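Local coordinates for CBS domain protein (Streptococcus pneumoniae serotype 4, PDB 7LZG) that is of unknown function but carries a pair of CBS domains, a module that in many relatives binds adenosine-containing ligands for regulation, at residues K25-T33 / M46-T55; V108-L118 / G129-L137. One frame throughout, in Å; residues are numbered along the deposited sequence.

Contact 1. Residues K25-T33 / M46-T55; sequences KNLAVLIDT and MTYTRVPVVT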
loop_
_atom_site.group_PDB
_atom_site.type_symbol
_atom_site.label_atom_id
_atom_site.label_comp_id
_atom_site.label_asym_id
_atom_site.label_seq_id
_atom_site.Cartn_x
_atom_site.Cartn_y
_atom_site.Cartn_z
ATOM N N LYS B 25 -0.378 19.510 5.893
ATOM C CA LYS B 25 -1.174 19.964 7.026
ATOM C C LYS B 25 -2.125 18.888 7.535
ATOM O O LYS B 25 -2.511 18.924 8.708
ATOM C CB LYS B 25 -1.961 21.215 6.629
ATOM C CG LYS B 25 -1.285 22.048 5.546
ATOM C CD LYS B 25 -2.191 23.172 5.062
ATOM C CE LYS B 25 -1.599 23.891 3.858
ATOM N NZ LYS B 25 -2.480 24.994 3.379
ATOM N N ASN B 26 -2.510 17.934 6.683
ATOM C CA ASN B 26 -3.429 16.863 7.047
ATOM C C ASN B 26 -2.723 15.514 7.159
ATOM O O ASN B 26 -3.341 14.466 6.956
ATOM C CB ASN B 26 -4.574 16.775 6.039
ATOM C CG ASN B 26 -5.436 18.019 6.023
ATOM O OD1 ASN B 26 -5.586 18.671 4.990
ATOM N ND2 ASN B 26 -6.012 18.354 7.172
ATOM N N LEU B 27 -1.433 15.525 7.483
ATOM C CA LEU B 27 -0.639 14.310 7.576
ATOM C C LEU B 27 0.067 14.247 8.922
ATOM O O LEU B 27 0.364 15.275 9.537
ATOM C CB LEU B 27 0.410 14.233 6.462
ATOM C CG LEU B 27 -0.069 13.960 5.041
ATOM C CD1 LEU B 27 1.026 14.330 4.063
ATOM C CD2 LEU B 27 -0.459 12.500 4.889
ATOM N N ALA B 28 0.339 13.026 9.367
ATOM C CA ALA B 28 1.201 12.796 10.517
ATOM C C ALA B 28 2.614 12.538 10.012
ATOM O O ALA B 28 2.844 11.584 9.261
ATOM C CB ALA B 28 0.697 11.622 11.355
ATOM N N VAL B 29 3.554 13.397 10.402
ATOM C CA VAL B 29 4.951 13.251 10.020
ATOM C C VAL B 29 5.773 12.996 11.279
ATOM O O VAL B 29 5.296 13.145 12.403
ATOM C CB VAL B 29 5.483 14.479 9.253
ATOM C CG1 VAL B 29 4.548 14.839 8.110
ATOM C CG2 VAL B 29 5.669 15.657 10.191
ATOM N N LEU B 30 7.028 12.603 11.072
ATOM C CA LEU B 30 7.946 12.296 12.158
ATOM C C LEU B 30 9.228 13.098 11.992
ATOM O O LEU B 30 9.751 13.224 10.881
ATOM C CB LEU B 30 8.276 10.796 12.203
ATOM C CG LEU B 30 7.156 9.833 12.604
ATOM C CD1 LEU B 30 7.614 8.386 12.478
ATOM C CD2 LEU B 30 6.687 10.123 14.020
ATOM N N ILE B 31 9.727 13.646 13.104
ATOM C CA ILE B 31 11.036 14.287 13.088
ATOM C C ILE B 31 12.119 13.221 12.985
ATOM O O ILE B 31 11.994 12.117 13.531
ATOM C CB ILE B 31 11.253 15.163 14.336
ATOM C CG1 ILE B 31 10.676 14.482 15.579
ATOM C CG2 ILE B 31 10.675 16.554 14.124
ATOM C CD1 ILE B 31 10.939 15.235 16.864
ATOM N N ASP B 32 13.202 13.559 12.284
ATOM C CA ASP B 32 14.286 12.604 12.088
ATOM C C ASP B 32 15.003 12.259 13.389
ATOM O O ASP B 32 15.728 11.259 13.433
ATOM C CB ASP B 32 15.284 13.145 11.062
ATOM C CG ASP B 32 15.774 14.542 11.397
ATOM O OD1 ASP B 32 15.260 15.143 12.365
ATOM O OD2 ASP B 32 16.677 15.038 10.688
ATOM N N THR B 33 14.811 13.049 14.442
ATOM C CA THR B 33 15.448 12.809 15.729
ATOM C C THR B 33 14.588 11.977 16.672
ATOM O O THR B 33 15.019 11.701 17.798
ATOM C CB THR B 33 15.802 14.141 16.395
ATOM O OG1 THR B 33 14.607 14.904 16.604
ATOM C CG2 THR B 33 16.754 14.932 15.512
HETATM N N MSE B 46 -0.651 3.844 13.614
HETATM C CA MSE B 46 -1.114 4.570 12.438
HETATM C C MSE B 46 -1.684 3.625 11.391
HETATM O O MSE B 46 -1.415 2.425 11.411
HETATM C CB MSE B 46 0.024 5.385 11.834
HETATM C CG MSE B 46 0.593 6.419 12.776
HETATM SE SE MSE B 46 2.277 7.140 12.136
HETATM C CE MSE B 46 2.700 8.277 13.660
ATOM N N THR B 47 -2.476 4.176 10.473
ATOM C CA THR B 47 -3.087 3.383 9.415
ATOM C C THR B 47 -2.259 3.351 8.140
ATOM O O THR B 47 -2.471 2.466 7.302
ATOM C CB THR B 47 -4.485 3.918 9.093
ATOM O OG1 THR B 47 -4.411 5.326 8.837
ATOM C CG2 THR B 47 -5.431 3.665 10.257
ATOM N N TYR B 48 -1.325 4.284 7.974
ATOM C CA TYR B 48 -0.477 4.329 6.793
ATOM C C TYR B 48 0.753 3.455 6.993
ATOM O O TYR B 48 1.290 3.359 8.101
ATOM C CB TYR B 48 -0.056 5.769 6.491
ATOM C CG TYR B 48 -1.222 6.706 6.268
ATOM C CD1 TYR B 48 -2.358 6.285 5.588
ATOM C CD2 TYR B 48 -1.194 8.008 6.751
ATOM C CE1 TYR B 48 -3.429 7.136 5.386
ATOM C CE2 TYR B 48 -2.261 8.867 6.556
ATOM C CZ TYR B 48 -3.375 8.425 5.872
ATOM O OH TYR B 48 -4.440 9.275 5.673
ATOM N N THR B 49 1.194 2.811 5.911
ATOM C CA THR B 49 2.365 1.946 5.987
ATOM C C THR B 49 3.660 2.745 6.004
ATOM O O THR B 49 4.627 2.338 6.658
ATOM C CB THR B 49 2.363 0.957 4.819
ATOM O OG1 THR B 49 1.131 0.226 4.813
ATOM C CG2 THR B 49 3.517 -0.028 4.944
ATOM N N ARG B 50 3.697 3.883 5.313
ATOM C CA ARG B 50 4.869 4.746 5.289
ATOM C C ARG B 50 4.467 6.161 5.675
ATOM O O ARG B 50 3.417 6.654 5.251
ATOM C CB ARG B 50 5.533 4.760 3.909
ATOM C CG ARG B 50 5.756 3.384 3.314
ATOM C CD ARG B 50 6.807 3.425 2.224
ATOM N NE ARG B 50 8.112 3.810 2.750
ATOM C CZ ARG B 50 8.984 2.963 3.281
ATOM N NH1 ARG B 50 8.720 1.670 3.378
ATOM N NH2 ARG B 50 10.148 3.426 3.726
ATOM N N VAL B 51 5.302 6.806 6.482
ATOM C CA VAL B 51 5.087 8.202 6.850
ATOM C C VAL B 51 6.325 9.002 6.462
ATOM O O VAL B 51 7.447 8.477 6.519
ATOM C CB VAL B 51 4.768 8.351 8.347
ATOM C CG1 VAL B 51 3.494 7.598 8.692
ATOM C CG2 VAL B 51 5.929 7.869 9.197
ATOM N N PRO B 52 6.174 10.255 6.046
ATOM C CA PRO B 52 7.347 11.058 5.693
ATOM C C PRO B 52 8.120 11.477 6.932
ATOM O O PRO B 52 7.590 11.537 8.045
ATOM C CB PRO B 52 6.743 12.269 4.977
ATOM C CG PRO B 52 5.375 12.387 5.558
ATOM C CD PRO B 52 4.914 10.987 5.837
ATOM N N VAL B 53 9.403 11.763 6.723
ATOM C CA VAL B 53 10.303 12.196 7.785
ATOM C C VAL B 53 10.829 13.577 7.428
ATOM O O VAL B 53 11.339 13.788 6.322
ATOM C CB VAL B 53 11.464 11.206 7.992
ATOM C CG1 VAL B 53 12.460 11.762 8.993
ATOM C CG2 VAL B 53 10.933 9.861 8.458
ATOM N N VAL B 54 10.702 14.514 8.366
ATOM C CA VAL B 54 11.137 15.888 8.173
ATOM C C VAL B 54 12.025 16.291 9.344
ATOM O O VAL B 54 12.074 15.626 10.379
ATOM C CB VAL B 54 9.949 16.862 8.031
ATOM C CG1 VAL B 54 9.116 16.507 6.810
ATOM C CG2 VAL B 54 9.095 16.840 9.287
ATOM N N THR B 55 12.740 17.397 9.160
ATOM C CA THR B 55 13.575 17.959 10.212
ATOM C C THR B 55 12.718 18.848 11.112
ATOM O O THR B 55 11.491 18.902 10.987
ATOM C CB THR B 55 14.744 18.735 9.610
ATOM O OG1 THR B 55 14.254 19.932 8.994
ATOM C CG2 THR B 55 15.456 17.898 8.561
#
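Val29 lies across Pro52 and Val54, a branch for each. Its CB sits 3.8 Å from Pro52 O. From there CG1 touches Pro52 CG at 3.6 Å, the two side chains crossing at about a right angle, while CG2 meets Val54 CG2 at 3.7 Å. With CG1 anti to the carbonyl carbon (chi1 -50°), the two methyls are spread along the neighbouring strand. Pro52 and Val54 also pack on Phe127 of strand 127-132.

Leu30 and Val53 point to the face opposite Ile31 and Val54. Leu30 CD1 approaches Val51 CG2 to 3.7 Å, and CD2 looks more loosely toward CE of Met46, a selenomethionine. Leu42 and Leu43 of helix 36-45 cover Leu30 and Val51, so this face is the one on which the crossover helix packs: strand 30-31, helix 36-45 and strand 50-54 form a beta-alpha-beta unit, as expected in a CBS domain.

The parallel pairing rests on the backbone. Leu30 N donates to Pro52 O at 3.3 Å, and Val54 N returns a bond to Leu30 O at 3.0 Å (162° at the hydrogen). A weak third bond runs from Asp32 N to Val54 O. Beyond it Asp32 OD2 touches CG2 of Thr55, whose OG1 is engaged by the backbone N of Glu57 and Gln59.

Polar grip here comes from main-chain atoms, which implies that the backbone bonds set the register while the side chains add apolar contacts on both faces of a short edge pairing.

Contact 2. Residues V108-L118 / G129-L137; sequences VLHKLVDESFL and GIITRKSIL. With PO4 (phosphate ion), chain D; PO4 (phosphate ion), chain C.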
loop_
_atom_site.group_PDB
_atom_site.type_symbol
_atom_site.label_atom_id
_atom_site.label_comp_id
_atom_site.label_asym_id
_atom_site.label_seq_id
_atom_site.Cartn_x
_atom_site.Cartn_y
_atom_site.Cartn_z
ATOM N N VAL B 108 3.178 11.599 -12.458
ATOM C CA VAL B 108 2.757 11.088 -11.156
ATOM C C VAL B 108 2.455 9.597 -11.251
ATOM O O VAL B 108 2.949 8.795 -10.451
ATOM C CB VAL B 108 1.548 11.881 -10.632
ATOM C CG1 VAL B 108 0.847 11.114 -9.522
ATOM C CG2 VAL B 108 1.995 13.244 -10.133
ATOM N N LEU B 109 1.644 9.207 -12.237
ATOM C CA LEU B 109 1.416 7.788 -12.490
ATOM C C LEU B 109 2.709 7.079 -12.862
ATOM O O LEU B 109 2.895 5.906 -12.517
ATOM C CB LEU B 109 0.380 7.606 -13.598
ATOM C CG LEU B 109 -1.104 7.645 -13.230
ATOM C CD1 LEU B 109 -1.508 9.000 -12.677
ATOM C CD2 LEU B 109 -1.941 7.297 -14.446
ATOM N N HIS B 110 3.606 7.769 -13.568
ATOM C CA HIS B 110 4.898 7.181 -13.904
ATOM C C HIS B 110 5.704 6.874 -12.647
ATOM O O HIS B 110 6.375 5.839 -12.569
ATOM C CB HIS B 110 5.672 8.118 -14.831
ATOM C CG HIS B 110 7.091 7.702 -15.070
ATOM N ND1 HIS B 110 7.427 6.516 -15.686
ATOM C CD2 HIS B 110 8.262 8.319 -14.779
ATOM C CE1 HIS B 110 8.742 6.418 -15.762
ATOM N NE2 HIS B 110 9.273 7.499 -15.219
ATOM N N LYS B 111 5.643 7.756 -11.647
ATOM C CA LYS B 111 6.369 7.519 -10.404
ATOM C C LYS B 111 5.643 6.535 -9.496
ATOM O O LYS B 111 6.288 5.840 -8.703
ATOM C CB LYS B 111 6.597 8.837 -9.663
ATOM C CG LYS B 111 7.591 9.770 -10.336
ATOM C CD LYS B 111 8.985 9.169 -10.369
ATOM C CE LYS B 111 9.978 10.121 -11.012
ATOM N NZ LYS B 111 10.015 11.433 -10.311
ATOM N N LEU B 112 4.317 6.462 -9.592
ATOM C CA LEU B 112 3.522 5.582 -8.748
ATOM C C LEU B 112 3.426 4.164 -9.290
ATOM O O LEU B 112 2.637 3.367 -8.771
ATOM C CB LEU B 112 2.120 6.163 -8.550
ATOM C CG LEU B 112 2.062 7.252 -7.481
ATOM C CD1 LEU B 112 0.681 7.862 -7.413
ATOM C CD2 LEU B 112 2.462 6.675 -6.135
ATOM N N VAL B 113 4.202 3.828 -10.316
ATOM C CA VAL B 113 4.318 2.439 -10.740
ATOM C C VAL B 113 5.566 1.780 -10.158
ATOM O O VAL B 113 5.585 0.549 -10.001
ATOM C CB VAL B 113 4.299 2.323 -12.280
ATOM C CG1 VAL B 113 5.600 2.815 -12.882
ATOM C CG2 VAL B 113 4.015 0.897 -12.702
ATOM N N ASP B 114 6.589 2.558 -9.804
ATOM C CA ASP B 114 7.767 2.026 -9.129
ATOM C C ASP B 114 7.612 2.009 -7.616
ATOM O O ASP B 114 8.255 1.193 -6.944
ATOM C CB ASP B 114 9.006 2.844 -9.503
ATOM C CG ASP B 114 9.250 2.883 -10.999
ATOM O OD1 ASP B 114 8.836 1.931 -11.693
ATOM O OD2 ASP B 114 9.859 3.864 -11.478
ATOM N N GLU B 115 6.777 2.889 -7.069
ATOM C CA GLU B 115 6.515 2.952 -5.640
ATOM C C GLU B 115 5.044 3.278 -5.427
ATOM O O GLU B 115 4.315 3.607 -6.367
ATOM C CB GLU B 115 7.409 3.990 -4.951
ATOM C CG GLU B 115 7.344 5.365 -5.584
ATOM C CD GLU B 115 8.357 6.324 -4.997
ATOM O OE1 GLU B 115 8.854 6.059 -3.883
ATOM O OE2 GLU B 115 8.662 7.341 -5.652
ATOM N N SER B 116 4.604 3.175 -4.174
ATOM C CA SER B 116 3.228 3.470 -3.805
ATOM C C SER B 116 3.097 4.744 -2.985
ATOM O O SER B 116 1.990 5.070 -2.544
ATOM C CB SER B 116 2.625 2.298 -3.023
ATOM O OG SER B 116 3.274 2.135 -1.774
ATOM N N PHE B 117 4.191 5.469 -2.773
ATOM C CA PHE B 117 4.201 6.644 -1.911
ATOM C C PHE B 117 5.013 7.728 -2.599
ATOM O O PHE B 117 6.218 7.559 -2.812
ATOM C CB PHE B 117 4.792 6.304 -0.540
ATOM C CG PHE B 117 4.334 7.210 0.564
ATOM C CD1 PHE B 117 3.134 6.979 1.216
ATOM C CD2 PHE B 117 5.114 8.282 0.964
ATOM C CE1 PHE B 117 2.713 7.808 2.239
ATOM C CE2 PHE B 117 4.702 9.113 1.987
ATOM C CZ PHE B 117 3.498 8.878 2.625
ATOM N N LEU B 118 4.361 8.832 -2.951
ATOM C CA LEU B 118 4.994 9.901 -3.723
ATOM C C LEU B 118 4.901 11.221 -2.973
ATOM O O LEU B 118 3.843 11.876 -2.989
ATOM C CB LEU B 118 4.347 10.019 -5.102
ATOM C CG LEU B 118 5.029 10.968 -6.085
ATOM C CD1 LEU B 118 6.462 10.533 -6.324
ATOM C CD2 LEU B 118 4.255 11.017 -7.389
ATOM N N GLY B 129 3.312 17.616 0.762
ATOM C CA GLY B 129 2.224 16.656 0.687
ATOM C C GLY B 129 2.675 15.374 0.022
ATOM O O GLY B 129 3.831 15.230 -0.390
ATOM N N ILE B 130 1.732 14.433 -0.081
ATOM C CA ILE B 130 2.000 13.118 -0.650
ATOM C C ILE B 130 0.879 12.726 -1.603
ATOM O O ILE B 130 -0.256 13.203 -1.496
ATOM C CB ILE B 130 2.171 12.033 0.440
ATOM C CG1 ILE B 130 0.985 12.034 1.408
ATOM C CG2 ILE B 130 3.476 12.230 1.190
ATOM C CD1 ILE B 130 -0.080 10.998 1.105
ATOM N N ILE B 131 1.211 11.841 -2.540
ATOM C CA ILE B 131 0.248 11.211 -3.436
ATOM C C ILE B 131 0.492 9.710 -3.395
ATOM O O ILE B 131 1.617 9.256 -3.627
ATOM C CB ILE B 131 0.370 11.736 -4.879
ATOM C CG1 ILE B 131 0.222 13.257 -4.913
ATOM C CG2 ILE B 131 -0.669 11.077 -5.772
ATOM C CD1 ILE B 131 0.458 13.861 -6.278
ATOM N N THR B 132 -0.551 8.945 -3.092
ATOM C CA THR B 132 -0.437 7.503 -2.947
ATOM C C THR B 132 -1.278 6.797 -4.003
ATOM O O THR B 132 -2.179 7.386 -4.607
ATOM C CB THR B 132 -0.874 7.046 -1.548
ATOM O OG1 THR B 132 -2.241 7.411 -1.326
ATOM C CG2 THR B 132 -0.006 7.698 -0.486
ATOM N N ARG B 133 -0.964 5.518 -4.227
ATOM C CA ARG B 133 -1.802 4.702 -5.100
ATOM C C ARG B 133 -3.223 4.619 -4.562
ATOM O O ARG B 133 -4.192 4.650 -5.331
ATOM C CB ARG B 133 -1.215 3.298 -5.244
ATOM C CG ARG B 133 0.195 3.233 -5.797
ATOM C CD ARG B 133 0.465 1.840 -6.347
ATOM N NE ARG B 133 1.865 1.617 -6.685
ATOM C CZ ARG B 133 2.628 0.681 -6.136
ATOM N NH1 ARG B 133 2.157 -0.139 -5.211
ATOM N NH2 ARG B 133 3.891 0.559 -6.532
ATOM N N LYS B 134 -3.362 4.505 -3.240
ATOM C CA LYS B 134 -4.682 4.510 -2.620
ATOM C C LYS B 134 -5.432 5.796 -2.935
ATOM O O LYS B 134 -6.636 5.770 -3.215
ATOM C CB LYS B 134 -4.538 4.326 -1.108
ATOM C CG LYS B 134 -5.823 4.484 -0.317
ATOM C CD LYS B 134 -5.522 4.651 1.165
ATOM C CE LYS B 134 -6.795 4.788 1.984
ATOM N NZ LYS B 134 -7.594 3.532 1.987
ATOM N N SER B 135 -4.733 6.931 -2.907
ATOM C CA SER B 135 -5.395 8.212 -3.125
ATOM C C SER B 135 -5.807 8.386 -4.582
ATOM O O SER B 135 -6.846 8.991 -4.872
ATOM C CB SER B 135 -4.480 9.351 -2.680
ATOM O OG SER B 135 -3.239 9.310 -3.359
ATOM N N ILE B 136 -5.007 7.866 -5.513
ATOM C CA ILE B 136 -5.365 7.953 -6.924
ATOM C C ILE B 136 -6.539 7.034 -7.232
ATOM O O ILE B 136 -7.433 7.387 -8.013
ATOM C CB ILE B 136 -4.141 7.643 -7.807
ATOM C CG1 ILE B 136 -3.322 8.915 -8.023
ATOM C CG2 ILE B 136 -4.559 7.030 -9.138
ATOM C CD1 ILE B 136 -2.302 8.813 -9.128
ATOM N N LEU B 137 -6.567 5.849 -6.619
ATOM C CA LEU B 137 -7.715 4.967 -6.794
ATOM C C LEU B 137 -8.994 5.614 -6.286
ATOM O O LEU B 137 -10.071 5.373 -6.842
ATOM C CB LEU B 137 -7.476 3.634 -6.089
ATOM C CG LEU B 137 -6.839 2.564 -6.973
ATOM C CD1 LEU B 137 -6.932 1.219 -6.302
ATOM C CD2 LEU B 137 -7.520 2.524 -8.326
HETATM P P PO4 D . 5.841 -2.266 -4.776
HETATM O O1 PO4 D . 5.332 -1.181 -3.857
HETATM O O2 PO4 D . 7.057 -2.914 -4.161
HETATM O O3 PO4 D . 6.213 -1.667 -6.112
HETATM O O4 PO4 D . 4.761 -3.303 -4.973
HETATM P P PO4 C . -4.495 0.911 2.737
HETATM O O1 PO4 C . -3.165 1.625 2.801
HETATM O O2 PO4 C . -5.531 1.702 3.499
HETATM O O3 PO4 C . -4.929 0.782 1.298
HETATM O O4 PO4 C . -4.363 -0.466 3.345
#
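Leu118 O takes the N-H of Ile131 at 2.7 Å (155° at the hydrogen), with the CA-H of Ile130 also directed at it. Leu118 N answers with a bond to Ile131 O at 2.9 Å, making Leu118 and Ile131 a hydrogen-bonded antiparallel pair. Next along, Phe117 and Thr132 form a non-hydrogen-bonded pair with their side chains side by side. The Phe117 ring, its CG anti to the backbone N (chi1 -155°), is met obliquely at two opposite corners: CD1 by Thr132 CG2, and CE2 by Ile130 CG2 at 3.4 Å.

These strands, 117-121 and 127-132, are the hairpin of the second CBS domain, and the helices before and after it close over the face bearing Ile131. Leu112 and Ile136 reach toward each other tip to tip, CD1 to CD1 at 3.6 Å; Leu109 CD1 joins Ile136 CD1, and Val108 CG1 touches both Ile136 CD1 and Ile131 CG2. Phe20 of helix 17-20 packs on both isoleucines.

Thr132 is the N-cap of helix 133-140, and its OG1 donates to Ser135 OG at 3.0 Å. Just beyond it, Arg133 extends from CG to NE along Ser116, whose CB lies over one face of the guanidinium. NE gives a nearly straight bond to Leu112 O, 2.8 Å and 167°, within the guanidinium plane. Because that carbonyl follows the C-terminal end of helix 105-111, the positive charge there is probably favourable. NH2 meanwhile donates to O3 of one phosphate at 3.2 Å, and Lys134 NZ holds another. Arg133 and Lys134 of the second subunit also bind the phosphates, which probably come from the crystallisation liquor.

Overall arrangement
Contact 1 pairs parallel strands across a helical crossover in the first CBS domain; contact 2 joins an antiparallel hairpin to its two flanking helices in the second. The first is only partly buried, at an edge strand, whereas the second is largely core. Both combine backbone bonds with branched apolar side chains, but in contact 2 a charged side chain, Arg133, also bonds across the segments and reaches a phosphate at the subunit boundary. Their centres lie about 16 Å apart, yet they meet: Leu27 packs on Ile130, and Pro52 and the Arg50 carbonyl touch the Phe117 ring, joining the two domains. Each also touches the second subunit.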